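Local coordinates for flavodoxin-like domain (Synechococcus elongatus PCC 6301, PDB 3HLY), which probably binds a flavin cofactor such as FMN and takes part in electron transfer, as flavodoxin-like domains generally do, at residues V3-L8 with V30-V35; S9-S14 with D36-D41; E47-A52 with F76-N81; R53-G58 with Q83-F88. All coordinates share one frame; numbering follows the deposited sequence.

How the interactions relate
Interactions 1 and 4 belong to one parallel sheet. Strands 3-7 and 54-58 are neighbours in it, and Leu4 O lies 2.8 Å from Val56 N, a probable hydrogen bond. Interaction 2 continues interaction 1 past the C-terminal ends of its strands, where Tyr7 O probably bonds Leu37 N. Interaction 3 joins two helix ends that pack against interactions 1 and 4. Its Val49 CG1 comes within 3.7 Å of Ile55 CD1. Interactions 2 and 3 do not touch, their centres being about 19 Å apart. In flavodoxins the FMN phosphate lies in the loop after the first strand, so interaction 2 is probably the contact nearest that site.

Interaction 1: residues V3-L8 with V30-V35; sequences VLIGYL and VAVEMV
The Tyr7 ring is the aromatic group of this contact. Val35 O and the methyl CE of Met34, which is present as selenomethionine, both approach it obliquely. Tyr7 CG sits between the backbone N and the carbonyl carbon (chi1 56°). This sends the ring across toward strand 32-36, leaning back along it, with CE1 4.1 Å from Met34 CE. Asp15 and Ser18 of helix 14-27 also touch this ring.

The two strands run parallel. Backbone hydrogen bonds alternate in direction between them. Val3 N donates to Ala31 O in the plane of that carbonyl. Glu33 N donates to Val3 O at 2.8 Å, nearly along the C=O axis and almost straight. Ile5 N reaches Glu33 O from above the carbonyl plane. Val35 N donates to Ile5 O at 3.0 Å, and a weak bond from Tyr7 N to Val35 O ends the series.

Val3, Ile5, Val32 and Met34 share one face of the sheet. Met34 lies beside Ile5, and its bent chain puts CE 3.5 Å from Ile5 CB. Ile5 CD1 meets Val32 CG1 at 3.5 Å, the two side chains crossing obliquely. Leu4, Glu33 and Val35 share the other face. There Leu4 CD1 crosses to Val35 CG2 at 3.6 Å and also lies close to Glu33 O. Helix 42-51 touches Leu4, Glu33 and Val35, whereas helix 14-27 touches Val32. Strand 32-36 is outermost in the sheet. Together, strand 3-7, helix 14-27 and strand 32-36 form the first beta-alpha-beta crossover of a flavodoxin-like fold, with strand order 2-1-3-4-5.

Interaction 2: residues S9-S14 with D36-D41; sequences SDYGYS and DLRAVD
Asp36 and Arg38 reach Ser9 from segment 36-41, one taking its N-H and hydroxyl and the other its carbonyl. Asp36 CG is anti to the backbone N (chi1 -178°), which brings the carboxylate up to Ser9. Ser9 N donates to Asp36 OD1 at 3.0 Å from above the carboxylate plane. Arg38 N donates to the same Asp36 OD1 at 3.2 Å from the opposite side of that plane, forming an Asx turn. Ser9 OG is turned beside its own backbone N and donates to Asp36 OD2. That bond is very short at 2.5 Å, and the modelled place of the hydroxyl is less sure.

Arg38 has an extended chain from CG to NE and runs past Ser9 beside the carboxylate, to reach its carbonyl. Its NE donates to Ser9 O at 2.6 Å, on a lone pair in the carbonyl plane. The oxygen sits at the guanidinium edge. NH2 adds a weak, bent bond to the same oxygen. It also lies 3.6 Å from Tyr11 CB, and the approach to the Tyr11 ring is oblique. The ring itself leads away, and Tyr11 OH bonds Gly93 N.

The contact joins the loops that follow strands 3-7 and 32-36. In flavodoxins the first of these holds the FMN phosphate, and 9-14 is probably its counterpart here. A type II' beta turn from Tyr11 to Ser14 leads into helix 14-27. Ser9 is thus gripped through N, OG and O at once. The donors around Asp36 probably favour its charged form, and the cationic Arg38 probably polarises the Ser9 carbonyl.

Interaction 3: residues E47-A52 with F76-N81; sequences EAVSSA and FAAAHN
The apolar part of the contact is Val49 against Ala78. Val49 points toward the other helix, and its CG1, anti to the backbone N (chi1 -178°), meets Ala78 CB at 3.9 Å. The same methyl lies 4.0 Å from Ala79 N, where the chain leaves helical geometry. Val49 and Ala79 both also touch Ile55, so this packing continues onto strand 54-58.

The segments are the C-terminal ends of helices 42-51 and 66-78. These helices flank strand 54-58 in the chain of the flavodoxin-like alpha/beta sandwich. Here their last turns meet through Val49 and Ala78.

Hydrogen bonding across the contact falls to His80. Its CG stands between the backbone N and the carbonyl carbon (chi1 59°), and the ring turns its edge to the helix end. NE2 donates a weak bond of 3.4 Å to Ser50 O, which lies near the ring plane. His80 ND1 is taken up by Lys82 N, consistent with a proton on NE2.

Within helix 42-51, Ser51 OG folds back to Glu47 O at 3.0 Å, in the plane of that carbonyl. Ser51 N donates to the same oxygen, so two donors from one residue share it.

Interaction 4: residues R53-G58 with Q83-F88; sequences RGIVLG and QAIGLF
Phe88 lays its ring over Gly58 of the neighbouring strand. At CB its chain turns so that CG stands between the backbone N and the carbonyl carbon (chi1 72°). CG, CD1 and CE1 all lie against Gly58 CA, CE1 at 3.5 Å. CD2 lies 3.5 Å from Leu57 O, and at the ring edge it meets Val56 CG1 at 3.9 Å, the two side chains crossing at about a right angle. CE2 is 3.4 Å from Gly58 N. The tip, CZ, is 3.3 Å from Gly58 CA. That carbon stands over the ring centre, 15° off the normal, in a CH-pi contact. Leu17, Ser18 and Ile21 of helix 14-27 also touch the ring.

Below the ring the two parallel strands are bonded in register. Ile55 N donates to Ala84 O, and Gly86 N to Ile55 O at 2.7 Å. Leu57 N follows to Gly86 O, and Phe88 N to Leu57 O. Ile55, Leu57, Ile85 and Leu87 share the face opposite Phe88.

These inner strands of the flavodoxin-like sheet are buried. The backbone groups of 54-58 that face 83-88 are satisfied there, while Gly54 and Val56 bond to Leu4 and Gly6 of strand 3-7.

Interaction 1: residues V3-L8 with V30-V35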
loop_
_atom_site.group_PDB
_atom_site.type_symbol
_atom_site.label_atom_id
_atom_site.label_comp_id
_atom_site.label_asym_id
_atom_site.label_seq_id
_atom_site.Cartn_x
_atom_site.Cartn_y
_atom_site.Cartn_z
ATOM N N VAL A 3 -2.750 -1.782 9.735
ATOM C CA VAL A 3 -2.304 -1.326 8.435
ATOM C C VAL A 3 -3.042 -2.078 7.325
ATOM O O VAL A 3 -3.173 -3.294 7.364
ATOM C CB VAL A 3 -0.783 -1.506 8.291
ATOM C CG1 VAL A 3 -0.325 -1.052 6.910
ATOM C CG2 VAL A 3 -0.072 -0.697 9.367
ATOM N N LEU A 4 -3.556 -1.337 6.358
ATOM C CA LEU A 4 -4.265 -1.946 5.248
ATOM C C LEU A 4 -3.325 -2.008 4.062
ATOM O O LEU A 4 -2.785 -0.995 3.654
ATOM C CB LEU A 4 -5.479 -1.108 4.855
ATOM C CG LEU A 4 -6.138 -1.453 3.505
ATOM C CD1 LEU A 4 -6.788 -2.845 3.561
ATOM C CD2 LEU A 4 -7.184 -0.414 3.172
ATOM N N ILE A 5 -3.137 -3.197 3.510
ATOM C CA ILE A 5 -2.296 -3.336 2.331
ATOM C C ILE A 5 -3.211 -3.662 1.157
ATOM O O ILE A 5 -3.906 -4.684 1.153
ATOM C CB ILE A 5 -1.250 -4.447 2.506
ATOM C CG1 ILE A 5 -0.338 -4.098 3.689
ATOM C CG2 ILE A 5 -0.417 -4.590 1.238
ATOM C CD1 ILE A 5 0.796 -5.084 3.910
ATOM N N GLY A 6 -3.241 -2.762 0.181
ATOM C CA GLY A 6 -4.071 -2.962 -0.992
ATOM C C GLY A 6 -3.224 -3.122 -2.240
ATOM O O GLY A 6 -2.212 -2.435 -2.407
ATOM N N TYR A 7 -3.624 -4.039 -3.115
ATOM C CA TYR A 7 -2.892 -4.281 -4.358
ATOM C C TYR A 7 -3.772 -5.031 -5.340
ATOM O O TYR A 7 -4.914 -5.354 -5.033
ATOM C CB TYR A 7 -1.628 -5.108 -4.096
ATOM C CG TYR A 7 -1.898 -6.421 -3.402
ATOM C CD1 TYR A 7 -2.236 -6.455 -2.050
ATOM C CD2 TYR A 7 -1.859 -7.629 -4.104
ATOM C CE1 TYR A 7 -2.532 -7.652 -1.413
ATOM C CE2 TYR A 7 -2.157 -8.842 -3.470
ATOM C CZ TYR A 7 -2.492 -8.840 -2.122
ATOM O OH TYR A 7 -2.786 -10.016 -1.472
ATOM N N LEU A 8 -3.238 -5.307 -6.526
ATOM C CA LEU A 8 -3.991 -6.053 -7.526
ATOM C C LEU A 8 -3.465 -7.475 -7.604
ATOM O O LEU A 8 -2.265 -7.700 -7.754
ATOM C CB LEU A 8 -3.884 -5.403 -8.912
ATOM C CG LEU A 8 -4.722 -4.159 -9.206
ATOM C CD1 LEU A 8 -4.151 -2.973 -8.454
ATOM C CD2 LEU A 8 -4.704 -3.881 -10.705
ATOM N N VAL A 30 1.900 -5.728 14.397
ATOM C CA VAL A 30 0.815 -4.921 13.845
ATOM C C VAL A 30 -0.141 -5.864 13.108
ATOM O O VAL A 30 0.306 -6.852 12.529
ATOM C CB VAL A 30 1.345 -3.888 12.842
ATOM C CG1 VAL A 30 0.183 -3.210 12.133
ATOM C CG2 VAL A 30 2.206 -2.863 13.572
ATOM N N ALA A 31 -1.439 -5.581 13.154
ATOM C CA ALA A 31 -2.428 -6.409 12.455
ATOM C C ALA A 31 -2.533 -5.924 11.015
ATOM O O ALA A 31 -2.901 -4.781 10.770
ATOM C CB ALA A 31 -3.797 -6.306 13.120
ATOM N N VAL A 32 -2.230 -6.801 10.065
ATOM C CA VAL A 32 -2.284 -6.415 8.667
ATOM C C VAL A 32 -3.541 -6.873 7.945
ATOM O O VAL A 32 -3.910 -8.049 7.992
ATOM C CB VAL A 32 -1.073 -6.966 7.923
ATOM C CG1 VAL A 32 -1.112 -6.532 6.469
ATOM C CG2 VAL A 32 0.189 -6.494 8.622
ATOM N N GLU A 33 -4.200 -5.944 7.271
ATOM C CA GLU A 33 -5.397 -6.304 6.535
ATOM C C GLU A 33 -5.126 -6.173 5.043
ATOM O O GLU A 33 -4.884 -5.083 4.532
ATOM C CB GLU A 33 -6.568 -5.420 6.977
ATOM C CG GLU A 33 -7.900 -5.775 6.351
ATOM C CD GLU A 33 -9.073 -5.276 7.178
ATOM O OE1 GLU A 33 -9.100 -4.076 7.532
ATOM O OE2 GLU A 33 -9.977 -6.087 7.471
HETATM N N MSE A 34 -5.150 -7.310 4.356
HETATM C CA MSE A 34 -4.887 -7.361 2.926
HETATM C C MSE A 34 -6.189 -7.326 2.141
HETATM O O MSE A 34 -7.171 -7.958 2.512
HETATM C CB MSE A 34 -4.125 -8.632 2.594
HETATM C CG MSE A 34 -3.104 -8.971 3.646
HETATM SE SE MSE A 34 -1.479 -9.567 2.851
HETATM C CE MSE A 34 -0.787 -7.863 2.279
ATOM N N VAL A 35 -6.164 -6.592 1.043
ATOM C CA VAL A 35 -7.325 -6.430 0.191
ATOM C C VAL A 35 -6.895 -6.502 -1.266
ATOM O O VAL A 35 -5.824 -6.017 -1.621
ATOM C CB VAL A 35 -8.000 -5.068 0.493
ATOM C CG1 VAL A 35 -8.870 -4.629 -0.668
ATOM C CG2 VAL A 35 -8.826 -5.179 1.768
#

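Interaction 2: residues S9-S14 with D36-D41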
loop_
_atom_site.group_PDB
_atom_site.type_symbol
_atom_site.label_atom_id
_atom_site.label_comp_id
_atom_site.label_asym_id
_atom_site.label_seq_id
_atom_site.Cartn_x
_atom_site.Cartn_y
_atom_site.Cartn_z
ATOM N N SER A 9 -4.367 -8.438 -7.506
ATOM C CA SER A 9 -3.958 -9.826 -7.588
ATOM C C SER A 9 -3.296 -10.097 -8.921
ATOM O O SER A 9 -3.812 -9.724 -9.968
ATOM C CB SER A 9 -5.162 -10.752 -7.433
ATOM O OG SER A 9 -5.531 -10.868 -6.071
ATOM N N ASP A 10 -2.139 -10.737 -8.870
ATOM C CA ASP A 10 -1.406 -11.118 -10.062
ATOM C C ASP A 10 -1.049 -10.016 -11.054
ATOM O O ASP A 10 -1.008 -10.260 -12.259
ATOM C CB ASP A 10 -2.167 -12.243 -10.775
ATOM C CG ASP A 10 -2.491 -13.398 -9.841
ATOM O OD1 ASP A 10 -1.691 -13.636 -8.911
ATOM O OD2 ASP A 10 -3.533 -14.072 -10.024
ATOM N N TYR A 11 -0.791 -8.811 -10.551
ATOM C CA TYR A 11 -0.377 -7.696 -11.397
ATOM C C TYR A 11 1.097 -7.460 -11.096
ATOM O O TYR A 11 1.457 -7.084 -9.982
ATOM C CB TYR A 11 -1.161 -6.420 -11.075
ATOM C CG TYR A 11 -0.768 -5.255 -11.955
ATOM C CD1 TYR A 11 -0.522 -3.995 -11.412
ATOM C CD2 TYR A 11 -0.618 -5.419 -13.336
ATOM C CE1 TYR A 11 -0.131 -2.929 -12.218
ATOM C CE2 TYR A 11 -0.228 -4.360 -14.152
ATOM C CZ TYR A 11 0.019 -3.120 -13.586
ATOM O OH TYR A 11 0.451 -2.082 -14.377
ATOM N N GLY A 12 1.954 -7.685 -12.082
ATOM C CA GLY A 12 3.375 -7.505 -11.850
ATOM C C GLY A 12 3.826 -8.379 -10.688
ATOM O O GLY A 12 3.543 -9.580 -10.659
ATOM N N TYR A 13 4.522 -7.782 -9.726
ATOM C CA TYR A 13 4.994 -8.512 -8.555
ATOM C C TYR A 13 4.261 -8.061 -7.297
ATOM O O TYR A 13 4.785 -8.188 -6.191
ATOM C CB TYR A 13 6.498 -8.311 -8.387
ATOM C CG TYR A 13 7.315 -9.052 -9.418
ATOM C CD1 TYR A 13 7.886 -10.293 -9.126
ATOM C CD2 TYR A 13 7.501 -8.527 -10.694
ATOM C CE1 TYR A 13 8.623 -10.990 -10.085
ATOM C CE2 TYR A 13 8.233 -9.214 -11.657
ATOM C CZ TYR A 13 8.790 -10.440 -11.346
ATOM O OH TYR A 13 9.514 -11.112 -12.301
ATOM N N SER A 14 3.046 -7.543 -7.473
ATOM C CA SER A 14 2.243 -7.064 -6.351
ATOM C C SER A 14 2.070 -8.081 -5.221
ATOM O O SER A 14 2.291 -7.748 -4.058
ATOM C CB SER A 14 0.861 -6.613 -6.832
ATOM O OG SER A 14 0.947 -5.380 -7.512
ATOM N N ASP A 36 -7.719 -7.143 -2.093
ATOM C CA ASP A 36 -7.452 -7.269 -3.518
ATOM C C ASP A 36 -8.366 -6.230 -4.156
ATOM O O ASP A 36 -9.587 -6.367 -4.113
ATOM C CB ASP A 36 -7.829 -8.666 -4.015
ATOM C CG ASP A 36 -7.533 -8.872 -5.495
ATOM O OD1 ASP A 36 -6.977 -7.959 -6.149
ATOM O OD2 ASP A 36 -7.856 -9.969 -6.008
ATOM N N LEU A 37 -7.770 -5.195 -4.738
ATOM C CA LEU A 37 -8.535 -4.117 -5.351
ATOM C C LEU A 37 -9.419 -4.589 -6.517
ATOM O O LEU A 37 -10.479 -4.012 -6.780
ATOM C CB LEU A 37 -7.568 -3.019 -5.789
ATOM C CG LEU A 37 -6.646 -2.559 -4.637
ATOM C CD1 LEU A 37 -5.679 -1.505 -5.129
ATOM C CD2 LEU A 37 -7.479 -2.018 -3.477
ATOM N N ARG A 38 -8.984 -5.643 -7.201
ATOM C CA ARG A 38 -9.729 -6.203 -8.321
ATOM C C ARG A 38 -11.064 -6.790 -7.896
ATOM O O ARG A 38 -11.962 -6.920 -8.723
ATOM C CB ARG A 38 -8.965 -7.343 -8.991
ATOM C CG ARG A 38 -7.671 -7.032 -9.684
ATOM C CD ARG A 38 -7.173 -8.335 -10.284
ATOM N NE ARG A 38 -5.819 -8.255 -10.814
ATOM C CZ ARG A 38 -5.511 -7.778 -12.012
ATOM N NH1 ARG A 38 -6.465 -7.328 -12.820
ATOM N NH2 ARG A 38 -4.243 -7.765 -12.403
ATOM N N ALA A 39 -11.204 -7.154 -6.625
ATOM C CA ALA A 39 -12.444 -7.786 -6.189
ATOM C C ALA A 39 -13.047 -7.420 -4.835
ATOM O O ALA A 39 -14.142 -7.878 -4.514
ATOM C CB ALA A 39 -12.264 -9.295 -6.258
ATOM N N VAL A 40 -12.365 -6.609 -4.037
ATOM C CA VAL A 40 -12.892 -6.267 -2.716
ATOM C C VAL A 40 -14.181 -5.453 -2.742
ATOM O O VAL A 40 -14.422 -4.688 -3.670
ATOM C CB VAL A 40 -11.845 -5.489 -1.879
ATOM C CG1 VAL A 40 -11.621 -4.112 -2.475
ATOM C CG2 VAL A 40 -12.312 -5.374 -0.443
ATOM N N ASP A 41 -15.000 -5.622 -1.708
ATOM C CA ASP A 41 -16.261 -4.897 -1.591
ATOM C C ASP A 41 -15.995 -3.475 -1.098
ATOM O O ASP A 41 -15.388 -3.277 -0.050
ATOM C CB ASP A 41 -17.197 -5.624 -0.625
#

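Interaction 3: residues E47-A52 with F76-N81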
loop_
_atom_site.group_PDB
_atom_site.type_symbol
_atom_site.label_atom_id
_atom_site.label_comp_id
_atom_site.label_asym_id
_atom_site.label_seq_id
_atom_site.Cartn_x
_atom_site.Cartn_y
_atom_site.Cartn_z
ATOM N N GLU A 47 -14.555 1.128 5.590
ATOM C CA GLU A 47 -14.340 1.012 7.028
ATOM C C GLU A 47 -12.896 0.584 7.289
ATOM O O GLU A 47 -12.247 1.079 8.212
ATOM C CB GLU A 47 -15.340 0.018 7.634
ATOM C CG GLU A 47 -16.783 0.540 7.634
ATOM C CD GLU A 47 -17.791 -0.446 8.221
ATOM O OE1 GLU A 47 -17.952 -1.551 7.655
ATOM O OE2 GLU A 47 -18.426 -0.115 9.251
ATOM N N ALA A 48 -12.398 -0.319 6.452
ATOM C CA ALA A 48 -11.032 -0.796 6.573
ATOM C C ALA A 48 -10.042 0.366 6.470
ATOM O O ALA A 48 -9.092 0.447 7.232
ATOM C CB ALA A 48 -10.738 -1.823 5.488
ATOM N N VAL A 49 -10.271 1.272 5.529
ATOM C CA VAL A 49 -9.368 2.405 5.354
ATOM C C VAL A 49 -9.451 3.440 6.476
ATOM O O VAL A 49 -8.429 3.828 7.029
ATOM C CB VAL A 49 -9.611 3.100 3.994
ATOM C CG1 VAL A 49 -8.629 4.247 3.794
ATOM C CG2 VAL A 49 -9.471 2.103 2.878
ATOM N N SER A 50 -10.658 3.868 6.841
ATOM C CA SER A 50 -10.800 4.894 7.880
ATOM C C SER A 50 -10.203 4.543 9.239
ATOM O O SER A 50 -9.723 5.426 9.962
ATOM C CB SER A 50 -12.276 5.278 8.064
ATOM O OG SER A 50 -12.387 6.529 8.738
ATOM N N SER A 51 -10.228 3.259 9.592
ATOM C CA SER A 51 -9.683 2.826 10.872
ATOM C C SER A 51 -8.215 2.430 10.764
ATOM O O SER A 51 -7.566 2.194 11.767
ATOM C CB SER A 51 -10.487 1.645 11.412
ATOM O OG SER A 51 -10.404 0.557 10.519
ATOM N N ALA A 52 -7.700 2.357 9.543
ATOM C CA ALA A 52 -6.310 1.987 9.328
ATOM C C ALA A 52 -5.374 3.041 9.892
ATOM O O ALA A 52 -5.600 4.227 9.722
ATOM C CB ALA A 52 -6.044 1.815 7.835
ATOM N N PHE A 76 -8.903 6.931 -1.757
ATOM C CA PHE A 76 -8.653 8.373 -1.732
ATOM C C PHE A 76 -9.763 9.093 -0.984
ATOM O O PHE A 76 -9.509 9.985 -0.169
ATOM C CB PHE A 76 -8.532 8.910 -3.159
ATOM C CG PHE A 76 -7.214 8.604 -3.806
ATOM C CD1 PHE A 76 -7.158 8.097 -5.095
ATOM C CD2 PHE A 76 -6.022 8.829 -3.124
ATOM C CE1 PHE A 76 -5.933 7.816 -5.698
ATOM C CE2 PHE A 76 -4.790 8.553 -3.719
ATOM C CZ PHE A 76 -4.744 8.047 -5.002
ATOM N N ALA A 77 -10.997 8.692 -1.255
ATOM C CA ALA A 77 -12.141 9.294 -0.592
ATOM C C ALA A 77 -12.090 9.074 0.918
ATOM O O ALA A 77 -12.436 9.959 1.677
ATOM C CB ALA A 77 -13.443 8.723 -1.171
ATOM N N ALA A 78 -11.638 7.905 1.361
ATOM C CA ALA A 78 -11.592 7.623 2.795
ATOM C C ALA A 78 -10.284 7.936 3.525
ATOM O O ALA A 78 -10.273 8.028 4.759
ATOM C CB ALA A 78 -11.979 6.167 3.043
ATOM N N ALA A 79 -9.184 8.093 2.790
ATOM C CA ALA A 79 -7.908 8.386 3.436
ATOM C C ALA A 79 -7.960 9.769 4.074
ATOM O O ALA A 79 -8.599 10.680 3.539
ATOM C CB ALA A 79 -6.770 8.317 2.424
ATOM N N HIS A 80 -7.275 9.932 5.202
ATOM C CA HIS A 80 -7.290 11.211 5.893
ATOM C C HIS A 80 -5.941 11.568 6.499
ATOM O O HIS A 80 -5.011 10.755 6.485
ATOM C CB HIS A 80 -8.366 11.194 6.975
ATOM C CG HIS A 80 -8.176 10.121 7.991
ATOM N ND1 HIS A 80 -7.308 10.250 9.055
ATOM C CD2 HIS A 80 -8.716 8.885 8.093
ATOM C CE1 HIS A 80 -7.320 9.138 9.765
ATOM N NE2 HIS A 80 -8.165 8.294 9.202
ATOM N N ASN A 81 -5.867 12.776 7.058
ATOM C CA ASN A 81 -4.644 13.331 7.638
ATOM C C ASN A 81 -3.966 12.733 8.857
ATOM O O ASN A 81 -2.894 13.197 9.226
ATOM C CB ASN A 81 -4.831 14.828 7.911
ATOM C CG ASN A 81 -5.953 15.112 8.903
ATOM O OD1 ASN A 81 -6.003 14.545 9.997
ATOM N ND2 ASN A 81 -6.854 16.008 8.524
#

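Interaction 4: residues R53-G58 with Q83-F88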
loop_
_atom_site.group_PDB
_atom_site.type_symbol
_atom_site.label_atom_id
_atom_site.label_comp_id
_atom_site.label_asym_id
_atom_site.label_seq_id
_atom_site.Cartn_x
_atom_site.Cartn_y
_atom_site.Cartn_z
ATOM N N ARG A 53 -4.320 2.616 10.568
ATOM C CA ARG A 53 -3.373 3.574 11.097
ATOM C C ARG A 53 -2.430 3.886 9.925
ATOM O O ARG A 53 -1.866 4.980 9.809
ATOM C CB ARG A 53 -2.626 2.965 12.285
ATOM C CG ARG A 53 -1.891 3.983 13.124
ATOM C CD ARG A 53 -1.725 3.537 14.583
ATOM N NE ARG A 53 -0.705 4.337 15.262
ATOM C CZ ARG A 53 -0.770 5.655 15.430
ATOM N NH1 ARG A 53 -1.814 6.338 14.979
ATOM N NH2 ARG A 53 0.228 6.296 16.021
ATOM N N GLY A 54 -2.304 2.914 9.031
ATOM C CA GLY A 54 -1.449 3.077 7.883
ATOM C C GLY A 54 -2.034 2.385 6.680
ATOM O O GLY A 54 -2.789 1.409 6.793
ATOM N N ILE A 55 -1.690 2.923 5.521
ATOM C CA ILE A 55 -2.142 2.398 4.256
ATOM C C ILE A 55 -0.924 2.099 3.365
ATOM O O ILE A 55 -0.053 2.941 3.198
ATOM C CB ILE A 55 -3.024 3.419 3.534
ATOM C CG1 ILE A 55 -4.229 3.793 4.412
ATOM C CG2 ILE A 55 -3.468 2.865 2.205
ATOM C CD1 ILE A 55 -5.015 4.951 3.868
ATOM N N VAL A 56 -0.868 0.895 2.821
ATOM C CA VAL A 56 0.210 0.512 1.914
ATOM C C VAL A 56 -0.482 0.177 0.603
ATOM O O VAL A 56 -1.416 -0.633 0.577
ATOM C CB VAL A 56 0.962 -0.710 2.408
ATOM C CG1 VAL A 56 1.970 -1.175 1.346
ATOM C CG2 VAL A 56 1.675 -0.370 3.695
ATOM N N LEU A 57 -0.034 0.816 -0.468
ATOM C CA LEU A 57 -0.609 0.607 -1.787
ATOM C C LEU A 57 0.431 0.260 -2.867
ATOM O O LEU A 57 1.501 0.864 -2.937
ATOM C CB LEU A 57 -1.352 1.882 -2.191
ATOM C CG LEU A 57 -2.305 1.836 -3.369
ATOM C CD1 LEU A 57 -3.451 0.906 -3.018
ATOM C CD2 LEU A 57 -2.806 3.252 -3.687
ATOM N N GLY A 58 0.122 -0.731 -3.694
ATOM C CA GLY A 58 1.020 -1.073 -4.783
ATOM C C GLY A 58 0.560 -0.180 -5.923
ATOM O O GLY A 58 -0.620 0.161 -5.975
ATOM N N GLN A 83 -3.028 9.500 9.124
ATOM C CA GLN A 83 -2.377 8.243 8.771
ATOM C C GLN A 83 -1.173 8.321 7.833
ATOM O O GLN A 83 -0.900 9.364 7.224
ATOM C CB GLN A 83 -3.438 7.287 8.214
ATOM C CG GLN A 83 -4.255 7.837 7.049
ATOM C CD GLN A 83 -5.606 7.131 6.894
ATOM O OE1 GLN A 83 -6.320 7.334 5.912
ATOM N NE2 GLN A 83 -5.956 6.298 7.874
ATOM N N ALA A 84 -0.441 7.210 7.749
ATOM C CA ALA A 84 0.746 7.120 6.893
ATOM C C ALA A 84 0.440 6.357 5.603
ATOM O O ALA A 84 -0.419 5.480 5.574
ATOM C CB ALA A 84 1.868 6.425 7.642
ATOM N N ILE A 85 1.167 6.694 4.542
ATOM C CA ILE A 85 1.003 6.055 3.256
ATOM C C ILE A 85 2.328 5.421 2.834
ATOM O O ILE A 85 3.364 6.089 2.806
ATOM C CB ILE A 85 0.568 7.074 2.169
ATOM C CG1 ILE A 85 0.498 6.380 0.806
ATOM C CG2 ILE A 85 1.530 8.252 2.115
ATOM C CD1 ILE A 85 -0.584 5.337 0.725
ATOM N N GLY A 86 2.287 4.123 2.569
ATOM C CA GLY A 86 3.471 3.418 2.112
ATOM C C GLY A 86 3.196 3.054 0.670
ATOM O O GLY A 86 2.207 2.388 0.379
ATOM N N LEU A 87 4.045 3.507 -0.240
ATOM C CA LEU A 87 3.867 3.207 -1.650
ATOM C C LEU A 87 4.983 2.289 -2.165
ATOM O O LEU A 87 6.123 2.379 -1.722
ATOM C CB LEU A 87 3.858 4.515 -2.450
ATOM C CG LEU A 87 2.654 5.419 -2.166
ATOM C CD1 LEU A 87 2.832 6.772 -2.837
ATOM C CD2 LEU A 87 1.377 4.739 -2.663
ATOM N N PHE A 88 4.632 1.389 -3.073
ATOM C CA PHE A 88 5.605 0.494 -3.694
ATOM C C PHE A 88 5.227 0.277 -5.152
ATOM O O PHE A 88 4.057 0.091 -5.487
ATOM C CB PHE A 88 5.704 -0.846 -2.948
ATOM C CG PHE A 88 4.520 -1.767 -3.125
ATOM C CD1 PHE A 88 4.440 -2.620 -4.218
ATOM C CD2 PHE A 88 3.530 -1.849 -2.142
ATOM C CE1 PHE A 88 3.398 -3.553 -4.328
ATOM C CE2 PHE A 88 2.480 -2.780 -2.243
ATOM C CZ PHE A 88 2.415 -3.635 -3.333
#